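Local structure of putative host cell surface-exposed lipoprotein (Streptococcus phage TP-J34, 4EQQ) at residues A66-K69 with A70-Y73. The protein is a phage-encoded lipoprotein that mediates superinfection exclusion, probably by acting on the tape measure protein of incoming phage at the host cell surface. Residues are numbered along the deposited sequence; the frame is centred on the assembly and turned at random.
With SO4 (sulfate ion), chain D.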
loop_
_atom_site.group_PDB
_atom_site.type_symbol
_atom_site.label_atom_id
_atom_site.label_comp_id
_atom_site.label_asym_id
_atom_site.label_seq_id
_atom_site.Cartn_x
_atom_site.Cartn_y
_atom_site.Cartn_z
ATOM N N ALA A 66 9.855 -1.997 -4.593
ATOM C CA ALA A 66 10.414 -2.249 -3.259
ATOM C C ALA A 66 10.878 -0.944 -2.628
ATOM O O ALA A 66 10.619 -0.726 -1.448
ATOM C CB ALA A 66 11.570 -3.237 -3.339
ATOM N N LEU A 67 11.571 -0.090 -3.403
ATOM C CA LEU A 67 12.048 1.211 -2.914
ATOM C C LEU A 67 10.868 2.090 -2.444
ATOM O O LEU A 67 10.932 2.666 -1.359
ATOM C CB LEU A 67 12.887 1.935 -4.005
ATOM C CG LEU A 67 13.382 3.359 -3.680
ATOM C CD1 LEU A 67 14.120 3.416 -2.317
ATOM C CD2 LEU A 67 14.250 3.901 -4.803
ATOM N N GLU A 68 9.807 2.185 -3.262
ATOM C CA GLU A 68 8.620 2.976 -2.922
ATOM C C GLU A 68 7.928 2.430 -1.660
ATOM O O GLU A 68 7.532 3.207 -0.788
ATOM C CB GLU A 68 7.657 3.088 -4.123
ATOM C CG GLU A 68 8.189 3.938 -5.281
ATOM C CD GLU A 68 8.780 5.290 -4.906
ATOM O OE1 GLU A 68 9.981 5.517 -5.185
ATOM O OE2 GLU A 68 8.071 6.080 -4.243
ATOM N N LYS A 69 7.851 1.100 -1.527
ATOM C CA LYS A 69 7.261 0.499 -0.326
ATOM C C LYS A 69 8.154 0.773 0.903
ATOM O O LYS A 69 7.643 1.053 1.986
ATOM C CB LYS A 69 7.027 -1.019 -0.506
ATOM C CG LYS A 69 6.067 -1.594 0.541
ATOM C CD LYS A 69 4.647 -0.981 0.414
ATOM C CE LYS A 69 3.713 -1.403 1.521
ATOM N NZ LYS A 69 3.491 -2.875 1.517
ATOM N N ALA A 70 9.483 0.680 0.722
ATOM C CA ALA A 70 10.478 0.926 1.771
ATOM C C ALA A 70 10.361 2.370 2.280
ATOM O O ALA A 70 10.375 2.579 3.491
ATOM C CB ALA A 70 11.894 0.679 1.228
ATOM N N LYS A 71 10.208 3.355 1.362
ATOM C CA LYS A 71 10.030 4.772 1.720
ATOM C C LYS A 71 8.769 4.921 2.540
ATOM O O LYS A 71 8.800 5.594 3.567
ATOM C CB LYS A 71 9.941 5.676 0.476
ATOM C CG LYS A 71 11.252 5.840 -0.294
ATOM C CD LYS A 71 10.979 6.643 -1.565
ATOM C CE LYS A 71 12.214 6.885 -2.390
ATOM N NZ LYS A 71 11.873 7.516 -3.699
ATOM N N GLN A 72 7.668 4.250 2.116
ATOM C CA GLN A 72 6.397 4.276 2.840
ATOM C C GLN A 72 6.581 3.776 4.284
ATOM O O GLN A 72 6.132 4.450 5.212
ATOM C CB GLN A 72 5.325 3.463 2.098
ATOM C CG GLN A 72 3.947 3.542 2.755
ATOM C CD GLN A 72 2.911 2.679 2.067
ATOM O OE1 GLN A 72 2.879 2.563 0.840
ATOM N NE2 GLN A 72 2.035 2.055 2.853
ATOM N N TYR A 73 7.257 2.622 4.479
ATOM C CA TYR A 73 7.520 2.078 5.825
ATOM C C TYR A 73 8.362 3.034 6.663
ATOM O O TYR A 73 8.092 3.200 7.853
ATOM C CB TYR A 73 8.205 0.695 5.766
ATOM C CG TYR A 73 7.320 -0.442 5.284
ATOM C CD1 TYR A 73 5.946 -0.428 5.487
ATOM C CD2 TYR A 73 7.875 -1.543 4.626
ATOM C CE1 TYR A 73 5.137 -1.479 5.058
ATOM C CE2 TYR A 73 7.069 -2.589 4.172
ATOM C CZ TYR A 73 5.710 -2.574 4.424
ATOM O OH TYR A 73 4.921 -3.614 3.999
HETATM S S SO4 D . 0.082 -4.096 1.400
HETATM O O1 SO4 D . -0.058 -3.827 -0.038
HETATM O O2 SO4 D . 0.955 -3.104 2.013
HETATM O O3 SO4 D . -1.231 -4.017 2.046
HETATM O O4 SO4 D . 0.641 -5.441 1.592
#
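Lys69 reaches across one turn of helix 62-77 to Tyr73, and its ammonium NZ donates a hydrogen bond to the phenol OH at 3.0 Å. This i to i+4 pair lies in helix 62-77 of an ectodomain with a helix-turn-helix fold. The lysine chain passes at an angle along the outer part of one face of the tyrosine ring, with CG 3.9 Å from CE2 and CE near CE1 and CZ; bends at chi2 (64°) and chi4 (-62°) bring NZ round to the hydroxyl. The same ammonium group donates to O2 of a sulfate ion, 2.6 Å away, and makes a salt bridge with OD1 of Asp92, while Tyr73 OH bonds to OD2 of that carboxylate. Asp92 thus ties lysine and tyrosine together, and the two anions probably stabilise the charged form of Lys69. The sulfate, probably taken up from the crystallisation liquor, also accepts bonds from Lys69 NZ and Gln72 NE2 of the second subunit, which places this polar cluster at the dimer interface. There, the Tyr73 ring meets Phe91 of the second subunit with their planes nearly perpendicular.

Another part of the helix surface carries the i to i+3 salt bridge between Glu68 and Lys71. The two side chains lie alongside each other and point the same way, Lys71 extended beyond CG and Glu68 bent at chi2, with CE of Lys71 also packing on Leu67 CG at 3.9 Å. The methyl groups of Ala66 and Ala70 touch Ala102 of helix 96-104. Beneath the side chains, regular i to i+4 backbone bonds hold the spacing, among them Tyr73 N to Lys69 O at 3.0 Å. At the salt bridge, Lys71 NZ meets Glu68 OE1 on its syn side at 3.1 Å, 16° out of the carboxylate plane.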